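Local atomic coordinates of cyanuric acid amidohydrolase (Azorhizobium caulinodans, PDB entry 4NQ3), a protein that catalyses the hydrolytic opening of the s-triazine ring of cyanuric acid, giving carboxybiuret, which decarboxylates to biuret during the breakdown of herbicides such as atrazine. Residues A32-I37 with M61-H66; H113-P118 with V128-Q133; E120-M125 with P158-M163; Q133-A138 with A196-E201; T263-A268 with A322-H327. All blocks are in the same frame, centred on the assembly; numbering follows the deposited sequence.

Contact 1. Residues A32-I37 with M61-H66; sequences AGILAI and MLLRGH
Leu63 reaches from helix 51-67 to strand 34-41, toward Ile34 and Ile37, and carries the helix side of this buried contact alone. Its CB leaves the helix already directed at the strand, with CG anti to the carbonyl carbon (chi1 -65°), yet Leu63 CG is still 5.3 Å from Ile34 CD1. The touching is left to the two methyls of the fork. One of them, CD2, meets Ile34 CD1 at 4.0 Å, the two side chains crossing at a slant. The other branch, CD1, looks further along the strand and lies 4.3 Å from Ile37 CD1. Both isoleucines answer with the end of the long branch, so the meeting is one of methyl groups only, with no hydrogen bond between the segments. Leu35 and Ala36, between them, both face Phe93 in a classic beta bulge, and the chain passes through this irregularity with Ile34 and Ile37 still on the helix side. The contact lies within the beta-alpha-beta unit of strand 34-41, helix 51-67 and strand 75-80; Ile37 also packs on Leu20 of helix 18-25, and on Leu76 and Phe90 of the strands flanking its own.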
# COMPACT_ATOMS: atom_id res chain seq x y z
N ALA A 32 38.24 -13.93 5.62
CA ALA A 32 38.36 -15.33 6.03
C ALA A 32 37.54 -15.63 7.28
O ALA A 32 37.01 -16.73 7.44
CB ALA A 32 39.80 -15.68 6.26
N GLY A 33 37.40 -14.63 8.14
CA GLY A 33 36.76 -14.83 9.43
C GLY A 33 35.31 -14.39 9.50
O GLY A 33 34.71 -14.34 10.58
N ILE A 34 34.74 -14.04 8.35
CA ILE A 34 33.35 -13.64 8.32
C ILE A 34 32.47 -14.87 8.44
O ILE A 34 32.50 -15.75 7.58
CB ILE A 34 33.00 -12.88 7.05
CG1 ILE A 34 33.70 -11.53 7.03
CG2 ILE A 34 31.52 -12.68 6.93
CD1 ILE A 34 33.35 -10.72 5.79
N LEU A 35 31.70 -14.95 9.52
CA LEU A 35 30.80 -16.06 9.74
C LEU A 35 29.41 -15.81 9.15
O LEU A 35 28.86 -16.70 8.48
CB LEU A 35 30.67 -16.37 11.23
CG LEU A 35 31.96 -16.93 11.78
CD1 LEU A 35 31.79 -17.33 13.21
CD2 LEU A 35 32.34 -18.12 10.94
N ALA A 36 28.84 -14.64 9.40
CA ALA A 36 27.48 -14.37 8.93
C ALA A 36 27.28 -12.89 8.74
O ALA A 36 27.95 -12.10 9.38
CB ALA A 36 26.45 -14.91 9.92
N ILE A 37 26.36 -12.52 7.86
CA ILE A 37 25.95 -11.13 7.76
C ILE A 37 24.44 -10.99 7.92
O ILE A 37 23.69 -11.63 7.20
CB ILE A 37 26.36 -10.52 6.43
CG1 ILE A 37 27.85 -10.70 6.18
CG2 ILE A 37 26.09 -9.04 6.45
CD1 ILE A 37 28.26 -10.10 4.86
N MSE A 61 28.63 -11.49 -4.62
CA MSE A 61 29.64 -10.97 -5.55
C MSE A 61 30.88 -10.43 -4.87
O MSE A 61 31.99 -10.79 -5.23
CB MSE A 61 29.07 -9.87 -6.42
CG MSE A 61 28.20 -10.38 -7.55
SE MSE A 61 27.34 -8.85 -8.37
CE MSE A 61 28.90 -8.29 -9.42
N LEU A 62 30.70 -9.56 -3.88
CA LEU A 62 31.86 -9.04 -3.16
C LEU A 62 32.64 -10.16 -2.43
O LEU A 62 33.88 -10.20 -2.50
CB LEU A 62 31.42 -7.97 -2.16
CG LEU A 62 32.50 -7.25 -1.37
CD1 LEU A 62 31.91 -6.02 -0.85
CD2 LEU A 62 32.87 -8.09 -0.22
N LEU A 63 31.93 -11.05 -1.75
CA LEU A 63 32.59 -12.07 -0.97
C LEU A 63 33.24 -13.10 -1.88
O LEU A 63 34.31 -13.62 -1.54
CB LEU A 63 31.62 -12.75 0.00
CG LEU A 63 31.00 -11.92 1.15
CD1 LEU A 63 29.94 -12.71 1.92
CD2 LEU A 63 32.03 -11.36 2.09
N ARG A 64 32.64 -13.40 -3.04
CA ARG A 64 33.30 -14.36 -3.93
C ARG A 64 34.62 -13.80 -4.38
O ARG A 64 35.61 -14.51 -4.43
CB ARG A 64 32.44 -14.73 -5.13
CG ARG A 64 31.42 -15.76 -4.76
CD ARG A 64 30.76 -16.43 -5.96
NE ARG A 64 29.59 -17.20 -5.52
CZ ARG A 64 28.31 -16.85 -5.72
NH1 ARG A 64 27.33 -17.65 -5.28
NH2 ARG A 64 28.01 -15.73 -6.39
N GLY A 65 34.65 -12.50 -4.66
CA GLY A 65 35.90 -11.81 -4.92
C GLY A 65 37.02 -12.08 -3.91
O GLY A 65 38.16 -12.31 -4.31
N HIS A 66 36.73 -12.13 -2.63
CA HIS A 66 37.80 -12.31 -1.65
C HIS A 66 38.02 -13.75 -1.23
O HIS A 66 39.14 -14.11 -0.95
CB HIS A 66 37.53 -11.49 -0.39
CG HIS A 66 37.62 -10.01 -0.60
ND1 HIS A 66 36.50 -9.21 -0.70
CD2 HIS A 66 38.68 -9.19 -0.73
CE1 HIS A 66 36.87 -7.96 -0.88
NE2 HIS A 66 38.19 -7.92 -0.91

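Contact 2. Residues H113-P118 with V128-Q133; sequences HTPDLP and VRMVAQ. With SO4 (sulfate ion), chain F.
Met130, present as selenomethionine, is the bump of this contact, and the loop from Thr114 to Pro118 curls round its end. CG stands anti to the backbone N (chi1 -176°), which sends the side chain straight off helix 125-141 toward the loop, and a bend at the last torsion turns CE along the loop's inner side. Its atoms meet the loop in turn. CG lies against Thr114 CB at 4.0 Å. SE sits beside Thr114 OG1 and 3.6 Å from Pro115 O. CE ends in the angle between Leu117 CD1, at 3.9 Å, and Pro118 CD, which it meets tip to tip. The hollow belongs to the connection that leads from edge strand 106-113 of the four-stranded mixed sheet of repeating unit B into helix 125-141. The Thr114 hydroxyl gives a 2.9 Å hydrogen bond from OG1 to Pro115 O and bonds also to His234 ND1. With an alanine here, Pro115 O would probably lose that mate and a gap would be likely to open beside CG and SE of Met130. Deeper in the fold, Leu117 turns its remaining branch to Leu122 and Pro158. At the strand end, a sulfate, probably from the crystallisation liquor, brings O4 to the in-plane edge of the His113 ring.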
# COMPACT_ATOMS: atom_id res chain seq x y z
N HIS A 113 24.02 -24.45 7.81
CA HIS A 113 23.18 -24.35 6.60
C HIS A 113 22.32 -25.58 6.55
O HIS A 113 22.50 -26.52 7.34
CB HIS A 113 24.05 -24.27 5.35
CG HIS A 113 25.04 -23.15 5.40
ND1 HIS A 113 24.92 -22.00 4.66
CD2 HIS A 113 26.14 -23.00 6.18
CE1 HIS A 113 25.93 -21.19 4.95
NE2 HIS A 113 26.68 -21.77 5.88
N THR A 114 21.38 -25.62 5.61
CA THR A 114 20.62 -26.83 5.43
C THR A 114 20.39 -27.10 3.95
O THR A 114 20.58 -26.22 3.11
CB THR A 114 19.25 -26.79 6.13
OG1 THR A 114 18.33 -26.04 5.34
CG2 THR A 114 19.37 -26.24 7.53
N PRO A 115 20.04 -28.35 3.63
CA PRO A 115 19.71 -28.61 2.24
C PRO A 115 18.42 -27.89 1.91
O PRO A 115 17.73 -27.41 2.83
CB PRO A 115 19.50 -30.12 2.20
CG PRO A 115 20.09 -30.62 3.47
CD PRO A 115 19.89 -29.54 4.47
N ASP A 116 18.06 -27.89 0.64
CA ASP A 116 16.81 -27.31 0.22
C ASP A 116 15.67 -27.96 0.99
O ASP A 116 15.76 -29.12 1.43
CB ASP A 116 16.66 -27.48 -1.28
CG ASP A 116 17.41 -26.41 -2.06
OD1 ASP A 116 18.20 -25.66 -1.42
OD2 ASP A 116 17.21 -26.34 -3.30
N LEU A 117 14.62 -27.18 1.22
CA LEU A 117 13.44 -27.64 1.94
C LEU A 117 12.32 -27.96 0.97
O LEU A 117 11.82 -27.05 0.29
CB LEU A 117 12.97 -26.55 2.91
CG LEU A 117 11.64 -26.82 3.61
CD1 LEU A 117 11.79 -27.93 4.63
CD2 LEU A 117 11.08 -25.54 4.24
N PRO A 118 11.90 -29.24 0.91
CA PRO A 118 10.75 -29.69 0.10
C PRO A 118 9.53 -28.83 0.40
O PRO A 118 9.25 -28.59 1.57
CB PRO A 118 10.52 -31.12 0.56
CG PRO A 118 11.83 -31.55 1.17
CD PRO A 118 12.44 -30.32 1.76
N VAL A 128 10.60 -28.46 10.89
CA VAL A 128 10.99 -28.40 12.29
C VAL A 128 12.23 -29.22 12.56
O VAL A 128 13.17 -28.74 13.20
CB VAL A 128 9.89 -28.91 13.22
CG1 VAL A 128 10.43 -28.90 14.64
CG2 VAL A 128 8.62 -28.06 13.10
N ARG A 129 12.24 -30.46 12.05
CA ARG A 129 13.37 -31.34 12.32
C ARG A 129 14.60 -30.86 11.59
O ARG A 129 15.71 -30.97 12.11
CB ARG A 129 13.05 -32.77 11.91
CG ARG A 129 11.96 -33.43 12.76
CD ARG A 129 11.82 -34.87 12.32
NE ARG A 129 10.45 -35.36 12.41
CZ ARG A 129 9.82 -35.65 13.55
NH1 ARG A 129 10.44 -35.52 14.73
NH2 ARG A 129 8.56 -36.08 13.51
N MSE A 130 14.40 -30.30 10.40
CA MSE A 130 15.54 -29.86 9.59
C MSE A 130 16.28 -28.75 10.31
O MSE A 130 17.50 -28.79 10.45
CB MSE A 130 15.07 -29.41 8.20
CG MSE A 130 16.21 -29.05 7.30
SE MSE A 130 15.70 -28.66 5.47
CE MSE A 130 14.84 -30.35 5.06
N VAL A 131 15.53 -27.77 10.80
CA VAL A 131 16.11 -26.62 11.46
C VAL A 131 16.72 -27.05 12.79
O VAL A 131 17.85 -26.65 13.13
CB VAL A 131 15.04 -25.53 11.68
CG1 VAL A 131 15.54 -24.45 12.60
CG2 VAL A 131 14.63 -24.93 10.33
N ALA A 132 16.02 -27.92 13.52
CA ALA A 132 16.51 -28.41 14.80
C ALA A 132 17.90 -29.03 14.67
O ALA A 132 18.79 -28.75 15.48
CB ALA A 132 15.56 -29.42 15.37
N GLN A 133 18.07 -29.86 13.64
CA GLN A 133 19.35 -30.50 13.37
C GLN A 133 20.40 -29.44 13.09
O GLN A 133 21.51 -29.51 13.63
CB GLN A 133 19.24 -31.50 12.21
CG GLN A 133 18.88 -32.94 12.66
CD GLN A 133 18.19 -33.79 11.56
OE1 GLN A 133 18.09 -33.38 10.39
NE2 GLN A 133 17.69 -34.97 11.95
S SO4 F . 26.63 -27.07 8.06
O1 SO4 F . 26.62 -28.05 9.15
O2 SO4 F . 27.06 -27.68 6.80
O3 SO4 F . 25.28 -26.56 7.86
O4 SO4 F . 27.56 -25.98 8.41

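Contact 3. Residues E120-M125 with P158-M163; sequences EALGRM and PLLTAM. With SO4 (sulfate ion), chain H.
Leu122 and Leu159 bring their CA atoms to 7.6 Å where a type II beta turn, Ala121 to Arg124, closed by a 2.9 Å bond from Arg124 N to Ala121 O and with Gly123 at positive phi, faces the extended chain of 158-160. The CG of Leu122 is anti to the backbone N (chi1 180°), and the two methyls spread along the opposing chain. CD1 rests on backbone, 3.8 Å from Leu159 CA, and Pro158 CG is 4.1 Å from Leu122 CD1. CD2 goes to Leu160 CG at 4.0 Å, these two leucines sliding past each other in opposite directions. Were Leu122 an alanine, a gap would probably open over the 158-160 backbone and Leu160 would lose its partner on the turn. Within the turn segment, Arg124 sends NH1 back to Glu120 O at 2.9 Å and bonds to Thr174 O as well. Leu159 points its own CB away from the turn, and Pro158 O accepts from the hydroxyls of Ser187 and the substrate-binding Ser227. The arrangement is consistent with a hydrophobic second shell beside the substrate pocket, with the Leu159 side chain about 7 Å from a bound barbituric acid and next to substrate-binding Arg52.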
# COMPACT_ATOMS: atom_id res chain seq x y z
N GLU A 120 6.56 -29.31 0.52
CA GLU A 120 5.51 -29.95 1.30
C GLU A 120 5.96 -30.20 2.73
O GLU A 120 5.20 -30.75 3.54
CB GLU A 120 5.07 -31.25 0.63
CG GLU A 120 6.17 -32.26 0.45
CD GLU A 120 6.99 -32.02 -0.82
OE1 GLU A 120 7.53 -33.01 -1.37
OE2 GLU A 120 7.06 -30.85 -1.28
N ALA A 121 7.20 -29.83 3.03
CA ALA A 121 7.70 -29.90 4.40
C ALA A 121 7.54 -28.56 5.13
O ALA A 121 7.51 -28.51 6.35
CB ALA A 121 9.13 -30.34 4.41
N LEU A 122 7.42 -27.47 4.38
CA LEU A 122 7.35 -26.13 4.96
C LEU A 122 6.13 -26.04 5.87
O LEU A 122 5.06 -26.51 5.51
CB LEU A 122 7.30 -25.06 3.85
CG LEU A 122 7.22 -23.59 4.26
CD1 LEU A 122 8.09 -22.70 3.36
CD2 LEU A 122 5.77 -23.11 4.24
N GLY A 123 6.32 -25.50 7.06
CA GLY A 123 5.22 -25.39 8.02
C GLY A 123 4.82 -26.73 8.64
O GLY A 123 3.81 -26.83 9.33
N ARG A 124 5.64 -27.76 8.44
CA ARG A 124 5.33 -29.08 8.98
C ARG A 124 6.55 -29.69 9.68
O ARG A 124 7.62 -29.09 9.67
CB ARG A 124 4.83 -29.98 7.86
CG ARG A 124 3.53 -29.48 7.24
CD ARG A 124 3.14 -30.34 6.09
NE ARG A 124 1.80 -30.07 5.58
CZ ARG A 124 1.43 -30.28 4.32
NH1 ARG A 124 2.30 -30.78 3.45
NH2 ARG A 124 0.21 -30.02 3.91
N MSE A 125 6.41 -30.87 10.28
CA MSE A 125 7.52 -31.42 11.08
C MSE A 125 8.82 -31.60 10.29
O MSE A 125 9.91 -31.52 10.87
CB MSE A 125 7.12 -32.76 11.68
CG MSE A 125 5.97 -32.65 12.65
SE MSE A 125 6.43 -31.59 14.18
CE MSE A 125 7.98 -32.62 14.83
N PRO A 158 12.58 -20.25 4.08
CA PRO A 158 11.95 -20.01 2.78
C PRO A 158 10.49 -19.64 2.92
O PRO A 158 10.04 -19.43 4.05
CB PRO A 158 12.12 -21.35 2.06
CG PRO A 158 12.17 -22.34 3.14
CD PRO A 158 12.87 -21.68 4.29
N LEU A 159 9.78 -19.51 1.79
CA LEU A 159 8.34 -19.27 1.79
C LEU A 159 7.75 -19.85 0.53
O LEU A 159 8.48 -20.37 -0.31
CB LEU A 159 8.03 -17.77 1.89
CG LEU A 159 8.63 -16.85 0.81
CD1 LEU A 159 7.90 -16.99 -0.52
CD2 LEU A 159 8.64 -15.42 1.26
N LEU A 160 6.44 -19.74 0.37
CA LEU A 160 5.78 -20.23 -0.84
C LEU A 160 5.20 -19.11 -1.71
O LEU A 160 4.62 -18.13 -1.21
CB LEU A 160 4.65 -21.20 -0.47
CG LEU A 160 5.07 -22.44 0.31
CD1 LEU A 160 3.87 -23.32 0.57
CD2 LEU A 160 6.12 -23.21 -0.46
N THR A 161 5.39 -19.24 -3.01
CA THR A 161 4.71 -18.39 -3.97
C THR A 161 3.66 -19.22 -4.69
O THR A 161 3.67 -20.45 -4.60
CB THR A 161 5.66 -17.80 -4.99
OG1 THR A 161 6.20 -18.87 -5.77
CG2 THR A 161 6.79 -17.01 -4.30
N ALA A 162 2.77 -18.55 -5.43
CA ALA A 162 1.76 -19.27 -6.20
C ALA A 162 2.43 -20.34 -7.07
O ALA A 162 1.99 -21.50 -7.09
CB ALA A 162 0.95 -18.29 -7.05
N MSE A 163 3.51 -19.96 -7.76
CA MSE A 163 4.19 -20.86 -8.69
C MSE A 163 4.68 -22.12 -7.95
O MSE A 163 4.53 -23.24 -8.44
CB MSE A 163 5.37 -20.14 -9.36
CG MSE A 163 5.96 -20.87 -10.57
SE MSE A 163 6.99 -19.63 -11.66
CE MSE A 163 6.97 -20.51 -13.41
S SO4 H . 9.25 -18.17 -7.84
O1 SO4 H . 10.56 -17.70 -8.31
O2 SO4 H . 8.13 -17.47 -8.48
O3 SO4 H . 9.25 -17.93 -6.40
O4 SO4 H . 9.10 -19.62 -8.08

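Contact 4. Residues Q133-A138 with A196-E201; sequences QAVRRA and ALALGE. With SO4 (sulfate ion), chain F.
In the helix pair joined by Val135 and Ala198, NH1 of Arg137 is the atom with most partners, although it faces the far side of its helix. It gives a nearly straight hydrogen bond (164°) to O1 of a sulfate at 2.7 Å, has O3 of the same ion close by, and probably bonds to His113 O too. A bend in the chain at chi3 (-89°) brings the guanidinium edge-on to the sulfate and lays one face over Ala134 CA, off toward the rim. The ion, probably from the crystallisation liquor, is also bonded by His113 N.

Across the helices the contact is apolar and close, with the CA atoms of Arg136 and Ala198 only 6.1 Å apart. Ala198 CB fits against Val135, 3.8 Å from its CB and 3.9 Å from CG1, and Arg136 CG approaches the same methyl at 4.2 Å. From there Arg136 runs on extended to NE along the outer surface, slanting over Leu197, until NH2 stands 4.0 Å from Leu197 CG. Just past this point helix 180-199 stops in a Schellman motif: Gly200 takes positive phi (78°), Glu201 N bonds to Ala196 O at 3.0 Å, and the inner bond from Gly200 N to Leu197 O is weak. Glu201 then turns to Arg222 in a salt bridge. Beneath the pair, Val135 packs on Ile236 and Val153, and Leu199 on Val150. This is helix-to-helix packing on one face of a mixed four-stranded sheet, the alpha/beta layering of repeating unit B.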
# COMPACT_ATOMS: atom_id res chain seq x y z
N GLN A 133 18.07 -29.86 13.64
CA GLN A 133 19.35 -30.50 13.37
C GLN A 133 20.40 -29.44 13.09
O GLN A 133 21.51 -29.51 13.63
CB GLN A 133 19.24 -31.50 12.21
CG GLN A 133 18.88 -32.94 12.66
CD GLN A 133 18.19 -33.79 11.56
OE1 GLN A 133 18.09 -33.38 10.39
NE2 GLN A 133 17.69 -34.97 11.95
N ALA A 134 20.07 -28.49 12.21
CA ALA A 134 21.00 -27.41 11.90
C ALA A 134 21.40 -26.58 13.13
O ALA A 134 22.58 -26.25 13.32
CB ALA A 134 20.41 -26.50 10.85
N VAL A 135 20.43 -26.26 13.98
CA VAL A 135 20.72 -25.47 15.17
C VAL A 135 21.66 -26.22 16.10
O VAL A 135 22.51 -25.59 16.75
CB VAL A 135 19.47 -25.11 15.95
CG1 VAL A 135 19.85 -24.37 17.20
CG2 VAL A 135 18.58 -24.25 15.10
N ARG A 136 21.54 -27.54 16.16
CA ARG A 136 22.47 -28.32 16.98
C ARG A 136 23.89 -28.19 16.40
O ARG A 136 24.84 -27.91 17.14
CB ARG A 136 22.02 -29.78 17.08
CG ARG A 136 20.85 -30.00 18.05
CD ARG A 136 20.33 -31.44 17.94
NE ARG A 136 19.00 -31.65 18.54
CZ ARG A 136 17.95 -32.15 17.88
NH1 ARG A 136 18.06 -32.51 16.60
NH2 ARG A 136 16.78 -32.32 18.50
N ARG A 137 24.02 -28.34 15.08
CA ARG A 137 25.30 -28.17 14.40
C ARG A 137 25.91 -26.80 14.66
O ARG A 137 27.07 -26.71 15.04
CB ARG A 137 25.16 -28.38 12.90
CG ARG A 137 25.22 -29.85 12.48
CD ARG A 137 25.15 -30.00 10.98
NE ARG A 137 23.77 -30.10 10.54
CZ ARG A 137 23.25 -29.39 9.56
NH1 ARG A 137 24.00 -28.51 8.91
NH2 ARG A 137 21.97 -29.54 9.23
N ALA A 138 25.14 -25.74 14.47
CA ALA A 138 25.68 -24.41 14.70
C ALA A 138 26.11 -24.22 16.16
O ALA A 138 27.14 -23.59 16.42
CB ALA A 138 24.67 -23.36 14.32
N ALA A 196 13.31 -24.32 19.24
CA ALA A 196 12.85 -24.67 20.57
C ALA A 196 13.24 -26.12 20.85
O ALA A 196 13.82 -26.45 21.89
CB ALA A 196 11.33 -24.45 20.71
N LEU A 197 12.95 -26.98 19.88
CA LEU A 197 13.22 -28.39 20.01
C LEU A 197 14.71 -28.60 20.26
O LEU A 197 15.09 -29.46 21.04
CB LEU A 197 12.77 -29.14 18.77
CG LEU A 197 13.12 -30.62 18.80
CD1 LEU A 197 12.57 -31.23 20.05
CD2 LEU A 197 12.55 -31.31 17.57
N ALA A 198 15.54 -27.83 19.58
CA ALA A 198 16.98 -28.02 19.68
C ALA A 198 17.54 -27.52 21.00
O ALA A 198 18.59 -27.99 21.46
CB ALA A 198 17.67 -27.33 18.50
N LEU A 199 16.86 -26.55 21.62
CA LEU A 199 17.34 -25.98 22.87
C LEU A 199 16.62 -26.62 24.06
O LEU A 199 16.92 -26.33 25.21
CB LEU A 199 17.13 -24.46 22.87
CG LEU A 199 17.80 -23.60 21.80
CD1 LEU A 199 17.50 -22.12 22.01
CD2 LEU A 199 19.32 -23.82 21.76
N GLY A 200 15.68 -27.51 23.78
CA GLY A 200 15.00 -28.20 24.85
C GLY A 200 13.94 -27.36 25.52
O GLY A 200 13.53 -27.65 26.65
N GLU A 201 13.50 -26.30 24.85
CA GLU A 201 12.44 -25.46 25.39
C GLU A 201 11.06 -26.09 25.15
O GLU A 201 10.06 -25.70 25.76
CB GLU A 201 12.49 -24.06 24.78
CG GLU A 201 13.75 -23.27 25.12
CD GLU A 201 13.81 -21.95 24.38
OE1 GLU A 201 13.73 -21.96 23.12
OE2 GLU A 201 13.91 -20.89 25.04
S SO4 F . 26.63 -27.07 8.06
O1 SO4 F . 26.62 -28.05 9.15
O2 SO4 F . 27.06 -27.68 6.80
O3 SO4 F . 25.28 -26.56 7.86
O4 SO4 F . 27.56 -25.98 8.41

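Contact 5. Residues T263-A268 with A322-H327; sequences TPVKAA and AGVVGH
Val265 and Lys266, neighbours on helix 263-271, share a single partner, Val324, near the end of helix 309-325. The helix starts at Thr263, whose CB points away from the partner segment, and Pro264, next in sequence, packs on Val347. Val265 is the first to touch across: its CG1 faces Val324 CG1 at 4.4 Å, a loose meeting of methyls, with Val265 itself buried. Lys266 comes next and makes the nearer approach, with CG 4.1 Å from the same methyl. Its chain is extended all the way from CG and crosses the valine at about a right angle, so that CE passes 4.3 Å from Val324 CG2 while NZ is carried on past it along an exposed flank. Val324 puts CG1 forward because that branch stands anti to its backbone N (chi1 171°), so one methyl serves both side chains. Ala267 N and Ala268 N continue the helix with bonds to Thr263 O and Pro264 O. On the second segment Gly326 ends helix 309-325 with positive phi (83°), a conformation in which a side chain would collide with the preceding carbonyl, and its O is bonded by Arg295 of a neighbouring subunit. Helix 263-271 packs on strand 345-352 through Val265 on Val347 and Ala268 on Val349, while the end of helix 309-325 rests on Thr280 and Ile330.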
# COMPACT_ATOMS: atom_id res chain seq x y z
N THR A 263 11.07 -3.21 28.96
CA THR A 263 11.83 -3.54 30.17
C THR A 263 12.95 -4.59 29.99
O THR A 263 14.02 -4.46 30.59
CB THR A 263 10.88 -4.02 31.26
OG1 THR A 263 9.87 -4.84 30.65
CG2 THR A 263 10.16 -2.86 31.91
N PRO A 264 12.73 -5.62 29.15
CA PRO A 264 13.76 -6.61 28.80
C PRO A 264 15.07 -6.02 28.28
O PRO A 264 16.14 -6.59 28.54
CB PRO A 264 13.09 -7.42 27.69
CG PRO A 264 11.65 -7.38 28.05
CD PRO A 264 11.40 -6.02 28.65
N VAL A 265 14.99 -4.92 27.54
CA VAL A 265 16.18 -4.27 27.00
C VAL A 265 16.96 -3.53 28.10
O VAL A 265 18.18 -3.60 28.18
CB VAL A 265 15.82 -3.28 25.86
CG1 VAL A 265 17.02 -2.43 25.47
CG2 VAL A 265 15.36 -4.05 24.67
N LYS A 266 16.24 -2.83 28.97
CA LYS A 266 16.90 -2.13 30.05
C LYS A 266 17.57 -3.16 30.97
O LYS A 266 18.70 -2.96 31.43
CB LYS A 266 15.89 -1.25 30.81
CG LYS A 266 15.12 -0.26 29.91
CD LYS A 266 14.01 0.49 30.68
CE LYS A 266 13.26 1.51 29.82
NZ LYS A 266 12.27 2.34 30.58
N ALA A 267 16.89 -4.29 31.20
CA ALA A 267 17.46 -5.35 32.02
C ALA A 267 18.65 -6.00 31.32
O ALA A 267 19.64 -6.36 31.96
CB ALA A 267 16.42 -6.38 32.36
N ALA A 268 18.54 -6.15 30.01
CA ALA A 268 19.63 -6.73 29.23
C ALA A 268 20.88 -5.84 29.32
O ALA A 268 21.98 -6.33 29.57
CB ALA A 268 19.21 -6.92 27.79
N ALA A 322 13.87 2.12 19.80
CA ALA A 322 14.66 3.28 19.42
C ALA A 322 14.53 4.39 20.45
O ALA A 322 15.49 5.11 20.73
CB ALA A 322 14.23 3.79 18.05
N GLY A 323 13.35 4.51 21.03
CA GLY A 323 13.12 5.49 22.08
C GLY A 323 13.93 5.20 23.34
O GLY A 323 14.19 6.11 24.14
N VAL A 324 14.33 3.95 23.51
CA VAL A 324 15.05 3.53 24.71
C VAL A 324 16.53 3.59 24.45
O VAL A 324 17.32 4.01 25.30
CB VAL A 324 14.66 2.10 25.14
CG1 VAL A 324 15.58 1.61 26.24
CG2 VAL A 324 13.19 2.04 25.57
N VAL A 325 16.92 3.14 23.28
CA VAL A 325 18.33 2.93 23.03
C VAL A 325 18.92 4.17 22.33
O VAL A 325 20.13 4.30 22.23
CB VAL A 325 18.53 1.63 22.21
CG1 VAL A 325 18.00 1.79 20.81
CG2 VAL A 325 19.98 1.22 22.17
N GLY A 326 18.07 5.10 21.90
CA GLY A 326 18.56 6.37 21.40
C GLY A 326 19.03 6.50 19.96
O GLY A 326 19.54 7.55 19.56
N HIS A 327 18.87 5.45 19.17
CA HIS A 327 19.21 5.50 17.75
C HIS A 327 18.34 4.56 16.95
O HIS A 327 17.58 3.79 17.51
CB HIS A 327 20.67 5.18 17.52
CG HIS A 327 21.04 3.76 17.78
ND1 HIS A 327 21.16 2.82 16.78
CD2 HIS A 327 21.35 3.12 18.94
CE1 HIS A 327 21.51 1.66 17.30
NE2 HIS A 327 21.64 1.81 18.61

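In the fold
From the N terminus, contact 1 comes first and closes the strand-to-helix arm of a beta-alpha-beta unit in repeating unit A before any other contact opens. Contacts 2, 3 and 4 all belong to unit B and interlock. Contact 2 closes a short loop onto helix 125-141; contact 3 starts inside that loop and finishes beyond it, so the two cross, and they meet where Leu117 packs on Leu122 and Pro158. Contact 4 follows contact 2 on the same helix, shares Gln133 with it, and crosses contact 3 in turn. Contact 5 stands apart in unit C, its centre about 33 Å from that of contact 2, joining its two helices across a long intervening excursion.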